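Local atomic coordinates of hypothetical protein yxiM (Bacillus subtilis, PDB entry 2O14), a protein that is uncharacterised but probably acts as an esterase of the GDSL lipolytic family, with a galactose-binding-like domain ahead of its hydrolase domain. Residues Leu179-Ala185 with His342-Ala348; Gly169-Asn175 with Asn204-Gln210; Leu318-Tyr322 with Ala350-Leu354; Gly118-Thr122 with Tyr176-Asn180. All coordinates share one frame; numbering follows the deposited sequence.

Interaction 1: residues Leu179-Ala185 with His342-Ala348; sequences LNSSKQA and HPNRAGA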
loop_
_atom_site.group_PDB
_atom_site.type_symbol
_atom_site.label_atom_id
_atom_site.label_comp_id
_atom_site.label_asym_id
_atom_site.label_seq_id
_atom_site.Cartn_x
_atom_site.Cartn_y
_atom_site.Cartn_z
ATOM N N LEU A 179 -10.499 -5.327 -0.699
ATOM C CA LEU A 179 -9.690 -5.287 -1.918
ATOM C C LEU A 179 -10.381 -5.694 -3.217
ATOM O O LEU A 179 -10.107 -5.123 -4.275
ATOM C CB LEU A 179 -8.447 -6.159 -1.753
ATOM C CG LEU A 179 -7.366 -5.652 -0.800
ATOM C CD1 LEU A 179 -6.250 -6.686 -0.716
ATOM C CD2 LEU A 179 -6.830 -4.313 -1.293
ATOM N N ASN A 180 -11.267 -6.682 -3.149
ATOM C CA ASN A 180 -11.946 -7.152 -4.353
ATOM C C ASN A 180 -13.429 -6.819 -4.391
ATOM O O ASN A 180 -14.181 -7.409 -5.164
ATOM C CB ASN A 180 -11.758 -8.665 -4.486
ATOM C CG ASN A 180 -10.305 -9.055 -4.698
ATOM O OD1 ASN A 180 -9.910 -10.192 -4.431
ATOM N ND2 ASN A 180 -9.504 -8.113 -5.191
ATOM N N SER A 181 -13.849 -5.859 -3.580
ATOM C CA SER A 181 -15.256 -5.497 -3.535
ATOM C C SER A 181 -15.500 -4.001 -3.385
ATOM O O SER A 181 -16.623 -3.534 -3.562
ATOM C CB SER A 181 -15.922 -6.241 -2.377
ATOM O OG SER A 181 -17.269 -5.843 -2.222
ATOM N N SER A 182 -14.452 -3.250 -3.066
ATOM C CA SER A 182 -14.584 -1.811 -2.866
ATOM C C SER A 182 -15.154 -1.051 -4.059
ATOM O O SER A 182 -14.745 -1.252 -5.205
ATOM C CB SER A 182 -13.235 -1.198 -2.460
ATOM O OG SER A 182 -12.228 -1.434 -3.428
ATOM N N LYS A 183 -16.109 -0.176 -3.760
ATOM C CA LYS A 183 -16.775 0.659 -4.752
ATOM C C LYS A 183 -15.757 1.630 -5.356
ATOM O O LYS A 183 -15.825 1.972 -6.536
ATOM C CB LYS A 183 -17.910 1.429 -4.074
ATOM C CG LYS A 183 -18.746 2.303 -4.990
ATOM C CD LYS A 183 -19.761 3.092 -4.172
ATOM C CE LYS A 183 -20.648 3.953 -5.055
ATOM N NZ LYS A 183 -21.602 4.764 -4.244
ATOM N N GLN A 184 -14.817 2.066 -4.525
ATOM C CA GLN A 184 -13.763 2.978 -4.946
ATOM C C GLN A 184 -12.463 2.182 -4.993
ATOM O O GLN A 184 -12.348 1.131 -4.357
ATOM C CB GLN A 184 -13.623 4.124 -3.940
ATOM C CG GLN A 184 -12.737 5.271 -4.416
ATOM C CD GLN A 184 -12.637 6.396 -3.400
ATOM O OE1 GLN A 184 -13.477 6.517 -2.505
ATOM N NE2 GLN A 184 -11.618 7.238 -3.544
ATOM N N ALA A 185 -11.486 2.676 -5.745
ATOM C CA ALA A 185 -10.200 1.999 -5.841
ATOM C C ALA A 185 -9.130 2.868 -6.499
ATOM O O ALA A 185 -9.436 3.773 -7.274
ATOM C CB ALA A 185 -10.359 0.689 -6.610
ATOM N N HIS A 342 -11.679 11.458 -7.709
ATOM C CA HIS A 342 -11.420 10.058 -7.380
ATOM C C HIS A 342 -12.051 9.023 -8.301
ATOM O O HIS A 342 -13.275 8.950 -8.432
ATOM C CB HIS A 342 -11.858 9.778 -5.939
ATOM C CG HIS A 342 -11.240 10.701 -4.939
ATOM N ND1 HIS A 342 -11.980 11.597 -4.199
ATOM C CD2 HIS A 342 -9.949 10.892 -4.581
ATOM C CE1 HIS A 342 -11.170 12.302 -3.428
ATOM N NE2 HIS A 342 -9.932 11.894 -3.642
ATOM N N PRO A 343 -11.217 8.197 -8.951
ATOM C CA PRO A 343 -11.730 7.163 -9.852
ATOM C C PRO A 343 -12.463 6.107 -9.033
ATOM O O PRO A 343 -12.185 5.942 -7.841
ATOM C CB PRO A 343 -10.461 6.585 -10.479
ATOM C CG PRO A 343 -9.476 7.709 -10.390
ATOM C CD PRO A 343 -9.748 8.271 -9.023
ATOM N N ASN A 344 -13.415 5.418 -9.654
ATOM C CA ASN A 344 -14.113 4.346 -8.958
ATOM C C ASN A 344 -13.378 3.088 -9.400
ATOM O O ASN A 344 -12.334 3.184 -10.047
ATOM C CB ASN A 344 -15.591 4.268 -9.361
ATOM C CG ASN A 344 -15.790 4.208 -10.864
ATOM O OD1 ASN A 344 -15.034 3.556 -11.585
ATOM N ND2 ASN A 344 -16.829 4.881 -11.343
ATOM N N ARG A 345 -13.904 1.917 -9.067
ATOM C CA ARG A 345 -13.244 0.678 -9.457
ATOM C C ARG A 345 -13.029 0.590 -10.974
ATOM O O ARG A 345 -11.937 0.238 -11.435
ATOM C CB ARG A 345 -14.053 -0.524 -8.957
ATOM C CG ARG A 345 -13.473 -1.882 -9.338
ATOM C CD ARG A 345 -14.149 -2.989 -8.556
ATOM N NE ARG A 345 -13.721 -2.998 -7.158
ATOM C CZ ARG A 345 -12.615 -3.591 -6.719
ATOM N NH1 ARG A 345 -11.825 -4.233 -7.565
ATOM N NH2 ARG A 345 -12.293 -3.531 -5.436
ATOM N N ALA A 346 -14.064 0.919 -11.746
ATOM C CA ALA A 346 -13.981 0.874 -13.207
ATOM C C ALA A 346 -12.910 1.828 -13.723
ATOM O O ALA A 346 -12.090 1.457 -14.559
ATOM C CB ALA A 346 -15.334 1.224 -13.824
ATOM N N GLY A 347 -12.920 3.060 -13.228
ATOM C CA GLY A 347 -11.919 4.022 -13.659
ATOM C C GLY A 347 -10.522 3.583 -13.255
ATOM O O GLY A 347 -9.562 3.732 -14.016
ATOM N N ALA A 348 -10.403 3.038 -12.049
ATOM C CA ALA A 348 -9.119 2.568 -11.548
ATOM C C ALA A 348 -8.615 1.417 -12.412
ATOM O O ALA A 348 -7.418 1.300 -12.683
ATOM C CB ALA A 348 -9.264 2.114 -10.100
HETATM O O HOH W 1 -10.036 6.898 -6.051
#
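Arg345, in the first turn of helix 345-361, reaches along the loop 179-185 and grips its backbone. Its CG lies anti to the backbone N (chi1 179°) and the chain bends at chi3, which lays the guanidinium edge-on to two carbonyls. Arg345 NE donates to Ser182 O at 2.8 Å, and Arg345 NH2 to Leu179 O at 2.9 Å, nearly straight at hydrogen and in the guanidinium plane but well above the plane of that carbonyl. A weak bond runs from NH2 to Ser182 OG; that hydroxyl also gives a bond to Gln184 O, 2.7 Å away, so the serine ties the loop to itself. Close by, Arg345 N donates to Lys183 O at 3.2 Å, and the buried methyls Ala185 CB and Ala348 CB pack at 3.9 Å, small enough to let loop and helix come close. Asn344 suits the N-cap, because its OD1 accepts from Gly347 N at 2.7 Å. The rest is looser. Lys183 is exposed and its extended side chain takes no part, and Gln184 NE2 is linked to Pro343 O by a water, passing obliquely by CB of His342, whose ND1 is bonded to Asp339. Arginine suits a loop without regular structure, since one planar group can serve several carbonyls at once; the chemistry implies a loop held mainly through its backbone, beside the predicted catalytic His342.

Interaction 2: residues Gly169-Asn175 with Asn204-Gln210; sequences GDSTVCN and NMASGGQ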
loop_
_atom_site.group_PDB
_atom_site.type_symbol
_atom_site.label_atom_id
_atom_site.label_comp_id
_atom_site.label_asym_id
_atom_site.label_seq_id
_atom_site.Cartn_x
_atom_site.Cartn_y
_atom_site.Cartn_z
ATOM N N GLY A 169 1.800 6.575 -3.993
ATOM C CA GLY A 169 0.765 7.424 -4.560
ATOM C C GLY A 169 -0.200 7.996 -3.543
ATOM O O GLY A 169 0.056 7.949 -2.337
ATOM N N ASP A 170 -1.311 8.537 -4.039
ATOM C CA ASP A 170 -2.339 9.134 -3.191
ATOM C C ASP A 170 -3.674 8.387 -3.275
ATOM O O ASP A 170 -3.708 7.178 -3.512
ATOM C CB ASP A 170 -2.554 10.602 -3.578
ATOM C CG ASP A 170 -2.831 10.782 -5.066
ATOM O OD1 ASP A 170 -3.515 9.917 -5.651
ATOM O OD2 ASP A 170 -2.378 11.794 -5.645
ATOM N N SER A 171 -4.769 9.123 -3.088
ATOM C CA SER A 171 -6.121 8.567 -3.128
ATOM C C SER A 171 -6.521 7.926 -4.462
ATOM O O SER A 171 -7.379 7.035 -4.495
ATOM C CB SER A 171 -7.142 9.658 -2.789
ATOM O OG SER A 171 -6.928 10.185 -1.492
ATOM N N THR A 172 -5.926 8.378 -5.563
ATOM C CA THR A 172 -6.268 7.811 -6.865
ATOM C C THR A 172 -5.414 6.583 -7.179
ATOM O O THR A 172 -5.616 5.931 -8.207
ATOM C CB THR A 172 -6.090 8.846 -8.007
ATOM O OG1 THR A 172 -4.703 9.174 -8.159
ATOM C CG2 THR A 172 -6.865 10.117 -7.697
ATOM N N VAL A 173 -4.482 6.263 -6.281
ATOM C CA VAL A 173 -3.569 5.129 -6.456
ATOM C C VAL A 173 -3.679 4.039 -5.384
ATOM O O VAL A 173 -3.534 2.849 -5.677
ATOM C CB VAL A 173 -2.094 5.615 -6.460
ATOM C CG1 VAL A 173 -1.152 4.441 -6.671
ATOM C CG2 VAL A 173 -1.893 6.670 -7.540
ATOM N N CYS A 174 -3.943 4.452 -4.149
ATOM C CA CYS A 174 -4.015 3.542 -3.004
ATOM C C CYS A 174 -5.068 2.444 -3.030
ATOM O O CYS A 174 -5.927 2.389 -3.914
ATOM C CB CYS A 174 -4.190 4.347 -1.712
ATOM S SG CYS A 174 -5.822 5.090 -1.525
ATOM N N ASN A 175 -4.980 1.564 -2.036
ATOM C CA ASN A 175 -5.911 0.456 -1.890
ATOM C C ASN A 175 -7.123 0.849 -1.056
ATOM O O ASN A 175 -7.008 1.597 -0.084
ATOM C CB ASN A 175 -5.243 -0.734 -1.193
ATOM C CG ASN A 175 -4.208 -1.419 -2.051
ATOM O OD1 ASN A 175 -4.356 -1.505 -3.270
ATOM N ND2 ASN A 175 -3.160 -1.944 -1.414
ATOM N N ASN A 204 1.161 -2.089 -2.897
ATOM C CA ASN A 204 0.621 -0.743 -3.044
ATOM C C ASN A 204 0.714 0.022 -1.730
ATOM O O ASN A 204 -0.160 -0.096 -0.867
ATOM C CB ASN A 204 -0.839 -0.825 -3.495
ATOM C CG ASN A 204 -1.393 0.515 -3.914
ATOM O OD1 ASN A 204 -0.735 1.537 -3.766
ATOM N ND2 ASN A 204 -2.609 0.517 -4.444
HETATM N N MSE A 205 1.767 0.824 -1.598
HETATM C CA MSE A 205 2.014 1.602 -0.382
HETATM C C MSE A 205 1.447 3.017 -0.411
HETATM O O MSE A 205 1.692 3.803 0.499
HETATM C CB MSE A 205 3.521 1.673 -0.105
HETATM C CG MSE A 205 4.222 0.321 -0.088
HETATM SE SE MSE A 205 3.364 -0.992 1.088
HETATM C CE MSE A 205 4.070 -0.381 2.798
ATOM N N ALA A 206 0.689 3.339 -1.453
ATOM C CA ALA A 206 0.097 4.665 -1.588
ATOM C C ALA A 206 -0.897 4.902 -0.457
ATOM O O ALA A 206 -1.395 3.950 0.148
ATOM C CB ALA A 206 -0.606 4.782 -2.937
ATOM N N SER A 207 -1.177 6.169 -0.164
ATOM C CA SER A 207 -2.124 6.511 0.896
ATOM C C SER A 207 -2.946 7.738 0.515
ATOM O O SER A 207 -2.460 8.632 -0.179
ATOM C CB SER A 207 -1.381 6.773 2.209
ATOM O OG SER A 207 -0.513 7.882 2.095
ATOM N N GLY A 208 -4.189 7.781 0.981
ATOM C CA GLY A 208 -5.058 8.899 0.661
ATOM C C GLY A 208 -4.569 10.262 1.115
ATOM O O GLY A 208 -4.135 10.428 2.256
ATOM N N GLY A 209 -4.640 11.239 0.214
ATOM C CA GLY A 209 -4.224 12.597 0.531
ATOM C C GLY A 209 -2.733 12.837 0.697
ATOM O O GLY A 209 -2.332 13.898 1.174
ATOM N N GLN A 210 -1.907 11.880 0.284
ATOM C CA GLN A 210 -0.462 12.022 0.436
ATOM C C GLN A 210 0.212 12.899 -0.618
ATOM O O GLN A 210 -0.248 13.007 -1.761
ATOM C CB GLN A 210 0.207 10.643 0.451
ATOM C CG GLN A 210 1.671 10.678 0.894
ATOM C CD GLN A 210 1.841 11.264 2.283
ATOM O OE1 GLN A 210 2.031 10.541 3.271
ATOM N NE2 GLN A 210 1.748 12.584 2.373
HETATM O O HOH W 2 -0.814 13.628 -4.747
HETATM O O HOH W 3 -5.425 12.131 -2.298
HETATM O O HOH W 4 -2.362 1.520 -0.551
HETATM O O HOH W 5 -1.048 -3.836 -1.908
#
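Asn204 and Asn175 approach each other from opposite directions, their amide planes turned 79° apart. Asn204 CG stands anti to its own backbone N (chi1 -169°), which carries the amide across to the loop 169-175. There ND2 serves two acceptors: Val173 O at 2.8 Å, close to the amide plane and nearly straight, and Asn175 OD1 at 2.9 Å by a more bent bond that arrives high above the plane of the Asn175 amide. The other end of the same group, OD1, accepts from Ala206 N in an Asx turn, so both ends of the buried amide are used and its rotation is fixed; asparagine fits because it offers donor and acceptor on one short stem. Ala206 points its methyl between Val173 CG1 and Cys174 CB, 3.8 Å from each, and its CB is 3.2 Å from Gly169 N, a tight fit against a residue with no side chain. Beyond it Ser207 N donates to Gly169 O at 3.1 Å, and Ser207 O receives a CA-H...O contact from Asp170. The carboxylate of Asp170 leads off from the other segment, its OD1 accepting from both N and OG1 of Thr172, the first of these closing a second Asx turn. Ser171 OG lies beside Gly208 CA and 3.0 Å from Gly209 N, and a water bridges OG and that N. The Gly-Asp-Ser sequence at the end of strand 164-169, carrying the probable nucleophile Ser171 beside the type II turn Ser207-Gln210, is typical of the active site of GDSL (SGNH) hydrolases, where a glycine N-H there commonly contributes to the oxyanion hole.

Interaction 3: residues Leu318-Tyr322 with Ala350-Leu354; sequences LSSAY and ALARL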
loop_
_atom_site.group_PDB
_atom_site.type_symbol
_atom_site.label_atom_id
_atom_site.label_comp_id
_atom_site.label_asym_id
_atom_site.label_seq_id
_atom_site.Cartn_x
_atom_site.Cartn_y
_atom_site.Cartn_z
ATOM N N LEU A 318 -2.273 9.720 -21.745
ATOM C CA LEU A 318 -2.854 8.459 -22.180
ATOM C C LEU A 318 -4.287 8.324 -21.680
ATOM O O LEU A 318 -5.169 7.912 -22.430
ATOM C CB LEU A 318 -2.010 7.277 -21.689
ATOM C CG LEU A 318 -0.585 7.189 -22.248
ATOM C CD1 LEU A 318 0.195 6.086 -21.532
ATOM C CD2 LEU A 318 -0.642 6.915 -23.744
ATOM N N SER A 319 -4.532 8.678 -20.420
ATOM C CA SER A 319 -5.888 8.574 -19.884
ATOM C C SER A 319 -6.815 9.594 -20.539
ATOM O O SER A 319 -7.979 9.295 -20.802
ATOM C CB SER A 319 -5.899 8.762 -18.361
ATOM O OG SER A 319 -5.523 10.077 -17.995
ATOM N N SER A 320 -6.304 10.795 -20.800
ATOM C CA SER A 320 -7.116 11.827 -21.443
ATOM C C SER A 320 -7.537 11.362 -22.836
ATOM O O SER A 320 -8.661 11.622 -23.273
ATOM C CB SER A 320 -6.344 13.148 -21.544
ATOM O OG SER A 320 -6.315 13.818 -20.291
ATOM N N ALA A 321 -6.637 10.670 -23.531
ATOM C CA ALA A 321 -6.947 10.165 -24.865
ATOM C C ALA A 321 -8.092 9.156 -24.752
ATOM O O ALA A 321 -9.004 9.139 -25.579
ATOM C CB ALA A 321 -5.712 9.505 -25.485
ATOM N N TYR A 322 -8.047 8.324 -23.716
ATOM C CA TYR A 322 -9.092 7.328 -23.512
ATOM C C TYR A 322 -10.429 7.977 -23.153
ATOM O O TYR A 322 -11.481 7.537 -23.619
ATOM C CB TYR A 322 -8.686 6.343 -22.415
ATOM C CG TYR A 322 -9.725 5.282 -22.146
ATOM C CD1 TYR A 322 -10.438 5.262 -20.950
ATOM C CD2 TYR A 322 -10.002 4.299 -23.092
ATOM C CE1 TYR A 322 -11.404 4.288 -20.702
ATOM C CE2 TYR A 322 -10.965 3.320 -22.856
ATOM C CZ TYR A 322 -11.661 3.321 -21.657
ATOM O OH TYR A 322 -12.610 2.351 -21.422
ATOM N N ALA A 350 -9.307 0.885 -15.642
ATOM C CA ALA A 350 -8.907 1.368 -16.962
ATOM C C ALA A 350 -7.552 2.075 -16.878
ATOM O O ALA A 350 -6.723 1.967 -17.784
ATOM C CB ALA A 350 -9.964 2.318 -17.519
ATOM N N LEU A 351 -7.333 2.805 -15.790
ATOM C CA LEU A 351 -6.070 3.507 -15.598
ATOM C C LEU A 351 -4.930 2.497 -15.487
ATOM O O LEU A 351 -3.863 2.684 -16.072
ATOM C CB LEU A 351 -6.123 4.372 -14.336
ATOM C CG LEU A 351 -6.968 5.649 -14.418
ATOM C CD1 LEU A 351 -7.054 6.316 -13.050
ATOM C CD2 LEU A 351 -6.341 6.591 -15.422
ATOM N N ALA A 352 -5.164 1.422 -14.740
ATOM C CA ALA A 352 -4.150 0.389 -14.563
ATOM C C ALA A 352 -3.857 -0.271 -15.904
ATOM O O ALA A 352 -2.704 -0.542 -16.233
ATOM C CB ALA A 352 -4.631 -0.657 -13.552
ATOM N N ARG A 353 -4.916 -0.528 -16.666
ATOM C CA ARG A 353 -4.812 -1.148 -17.981
ATOM C C ARG A 353 -3.932 -0.295 -18.883
ATOM O O ARG A 353 -3.009 -0.796 -19.527
ATOM C CB ARG A 353 -6.212 -1.285 -18.586
ATOM C CG ARG A 353 -6.266 -1.947 -19.953
ATOM C CD ARG A 353 -7.719 -2.130 -20.412
ATOM N NE ARG A 353 -8.408 -0.856 -20.617
ATOM C CZ ARG A 353 -8.079 0.028 -21.556
ATOM N NH1 ARG A 353 -7.069 -0.218 -22.383
ATOM N NH2 ARG A 353 -8.755 1.165 -21.668
ATOM N N LEU A 354 -4.224 0.999 -18.926
ATOM C CA LEU A 354 -3.452 1.928 -19.742
ATOM C C LEU A 354 -1.994 1.966 -19.307
ATOM O O LEU A 354 -1.086 1.986 -20.142
ATOM C CB LEU A 354 -4.047 3.337 -19.646
ATOM C CG LEU A 354 -5.420 3.538 -20.297
ATOM C CD1 LEU A 354 -5.991 4.897 -19.919
ATOM C CD2 LEU A 354 -5.276 3.403 -21.811
#
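Tyr322 leaves helix 315-326 with CG anti to the backbone N, and Arg353 leaves helix 345-361 likewise but folds at chi3 (65°), which brings NH2, one end of the guanidinium, over the phenol ring. NH2 of Arg353 sits above one ring face, displaced toward the rim, and is 3.3 Å from Tyr322 CE2. The two side chains cross at about a right angle with their planes 64° apart, and the guanidinium presents its edge to the ring. Because Arg353 CZ is 5.0 Å from the centroid of the Tyr322 ring, the cation-pi attraction is weak at most. Arginine suits this margin, where its long chain carries NH2 across to the ring from a partly exposed position. Deeper in, Leu354 CD1 fits against Ser319 CA at 3.7 Å and Tyr322 CB at 3.9 Å, while Leu351 CD2 meets Ser319 CB at 3.7 Å. Ala350 CB touches Tyr322 CE1 at 4.0 Å. Serine is small enough to lie beneath the two leucines, and its hydroxyl bonds back within its own helix, chiefly to Leu315 O. No hydrogen bond joins the two segments. Their axes come within 10.3 Å at 122° between N-to-C directions, a steeply crossed pair of helices of the SGNH hydrolase domain, a three-layer alpha/beta/alpha fold round a parallel sheet that includes strand 311-313 just ahead of helix 315-326.

Interaction 4: residues Gly118-Thr122 with Tyr176-Asn180; sequences GAEDT and YYPLN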
loop_
_atom_site.group_PDB
_atom_site.type_symbol
_atom_site.label_atom_id
_atom_site.label_comp_id
_atom_site.label_asym_id
_atom_site.label_seq_id
_atom_site.Cartn_x
_atom_site.Cartn_y
_atom_site.Cartn_z
ATOM N N GLY A 118 -12.628 -6.667 10.598
ATOM C CA GLY A 118 -12.210 -7.918 9.996
ATOM C C GLY A 118 -11.491 -7.777 8.672
ATOM O O GLY A 118 -11.354 -8.751 7.931
ATOM N N ALA A 119 -11.026 -6.569 8.372
ATOM C CA ALA A 119 -10.305 -6.314 7.130
ATOM C C ALA A 119 -9.159 -7.304 7.002
ATOM O O ALA A 119 -8.497 -7.625 7.987
ATOM C CB ALA A 119 -9.766 -4.899 7.122
ATOM N N GLU A 120 -8.921 -7.783 5.787
ATOM C CA GLU A 120 -7.853 -8.745 5.565
ATOM C C GLU A 120 -6.973 -8.365 4.391
ATOM O O GLU A 120 -7.399 -7.658 3.479
ATOM C CB GLU A 120 -8.438 -10.131 5.298
ATOM C CG GLU A 120 -9.494 -10.574 6.286
ATOM C CD GLU A 120 -9.964 -11.991 6.015
ATOM O OE1 GLU A 120 -9.199 -12.940 6.300
ATOM O OE2 GLU A 120 -11.094 -12.153 5.508
ATOM N N ASP A 121 -5.731 -8.830 4.430
ATOM C CA ASP A 121 -4.785 -8.591 3.355
ATOM C C ASP A 121 -3.631 -9.538 3.600
ATOM O O ASP A 121 -3.516 -10.114 4.685
ATOM C CB ASP A 121 -4.265 -7.154 3.350
ATOM C CG ASP A 121 -3.809 -6.714 1.967
ATOM O OD1 ASP A 121 -3.474 -7.587 1.133
ATOM O OD2 ASP A 121 -3.786 -5.494 1.715
ATOM N N THR A 122 -2.776 -9.692 2.598
ATOM C CA THR A 122 -1.640 -10.590 2.706
ATOM C C THR A 122 -0.378 -9.932 2.165
ATOM O O THR A 122 -0.430 -9.180 1.196
ATOM C CB THR A 122 -1.904 -11.882 1.905
ATOM O OG1 THR A 122 -3.073 -12.527 2.420
ATOM C CG2 THR A 122 -0.725 -12.830 2.007
ATOM N N TYR A 176 -8.283 0.342 -1.450
ATOM C CA TYR A 176 -9.514 0.568 -0.707
ATOM C C TYR A 176 -10.004 -0.834 -0.336
ATOM O O TYR A 176 -9.752 -1.793 -1.070
ATOM C CB TYR A 176 -10.548 1.308 -1.560
ATOM C CG TYR A 176 -10.182 2.751 -1.813
ATOM C CD1 TYR A 176 -9.242 3.095 -2.787
ATOM C CD2 TYR A 176 -10.731 3.769 -1.041
ATOM C CE1 TYR A 176 -8.855 4.426 -2.984
ATOM C CE2 TYR A 176 -10.351 5.102 -1.226
ATOM C CZ TYR A 176 -9.414 5.423 -2.197
ATOM O OH TYR A 176 -9.025 6.734 -2.371
ATOM N N TYR A 177 -10.674 -0.971 0.800
ATOM C CA TYR A 177 -11.143 -2.287 1.221
ATOM C C TYR A 177 -12.662 -2.422 1.269
ATOM O O TYR A 177 -13.376 -1.448 1.507
ATOM C CB TYR A 177 -10.540 -2.635 2.587
ATOM C CG TYR A 177 -9.035 -2.799 2.545
ATOM C CD1 TYR A 177 -8.193 -1.698 2.369
ATOM C CD2 TYR A 177 -8.456 -4.060 2.636
ATOM C CE1 TYR A 177 -6.805 -1.859 2.284
ATOM C CE2 TYR A 177 -7.077 -4.233 2.548
ATOM C CZ TYR A 177 -6.259 -3.137 2.373
ATOM O OH TYR A 177 -4.903 -3.330 2.276
ATOM N N PRO A 178 -13.177 -3.642 1.028
ATOM C CA PRO A 178 -12.426 -4.867 0.719
ATOM C C PRO A 178 -11.701 -4.766 -0.623
ATOM O O PRO A 178 -12.232 -4.198 -1.573
ATOM C CB PRO A 178 -13.512 -5.943 0.697
ATOM C CG PRO A 178 -14.528 -5.416 1.663
ATOM C CD PRO A 178 -14.594 -3.957 1.281
ATOM N N LEU A 179 -10.499 -5.327 -0.699
ATOM C CA LEU A 179 -9.690 -5.287 -1.918
ATOM C C LEU A 179 -10.381 -5.694 -3.217
ATOM O O LEU A 179 -10.107 -5.123 -4.275
ATOM C CB LEU A 179 -8.447 -6.159 -1.753
ATOM C CG LEU A 179 -7.366 -5.652 -0.800
ATOM C CD1 LEU A 179 -6.250 -6.686 -0.716
ATOM C CD2 LEU A 179 -6.830 -4.313 -1.293
ATOM N N ASN A 180 -11.267 -6.682 -3.149
ATOM C CA ASN A 180 -11.946 -7.152 -4.353
ATOM C C ASN A 180 -13.429 -6.819 -4.391
ATOM O O ASN A 180 -14.181 -7.409 -5.164
ATOM C CB ASN A 180 -11.758 -8.665 -4.486
ATOM C CG ASN A 180 -10.305 -9.055 -4.698
ATOM O OD1 ASN A 180 -9.910 -10.192 -4.431
ATOM N ND2 ASN A 180 -9.504 -8.113 -5.191
HETATM O O HOH W 6 -9.561 -7.085 1.640
#
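Tyr177 and Asp121 meet through a very short hydrogen bond, in which the phenol OH donates to Asp121 OD2 at 2.5 Å. The aspartate holds CG anti to its backbone N (chi1 -154°), directing the carboxylate off strand 120-127, whereas Tyr177 CG is anti to the carbonyl carbon (chi1 -65°) and the ring leans across to it. The two flat groups are 66° apart and the side chains cross at about a right angle, with OD2 near the ring's edge. Glu120 O also lies at that edge, in the ring plane, 3.6 Å from Tyr177 CE2. Asp121 OD1 accepts from Thr122 N at 2.7 Å, which helps fix the turn of the group. Leu179, whose carbonyl is bonded to Arg345, sends CD1 against Asp121 OD1 at 3.5 Å, and its CD2 lies over one face of the tyrosine ring, offset toward the rim. A water bridges Glu120 O and Leu179 N. Tyrosine suits the spot by joining an apolar ring, also packed on Val111 and Met114, to a donor at its tip. The bond ties the galactose-binding-like part to the hydrolase part at a partly exposed surface; a neutral phenol donor meets a probably charged carboxylate, though the exact length is to be taken with caution.

In the fold
Interactions 1 and 2 build the two sides of the presumed active site: His342 CD2 of the first packs on Ser171 CB of the second at 3.6 Å, and Tyr176 OH from interaction 4 bonds to Ser171 O. Interaction 2 lies nearest the chain's centre and is mostly buried, rich in asparagine and water bonds. Interactions 1 and 3 share helix 345-361, the first using its start through arginine bonds to loop carbonyls, the third its later turns through side-chain packing without hydrogen bonds. Interactions 1 and 4 share Leu179 and Asn180, but the fourth is a surface contact with one direct side-chain bond and a water bridge, and it alone joins the two family regions.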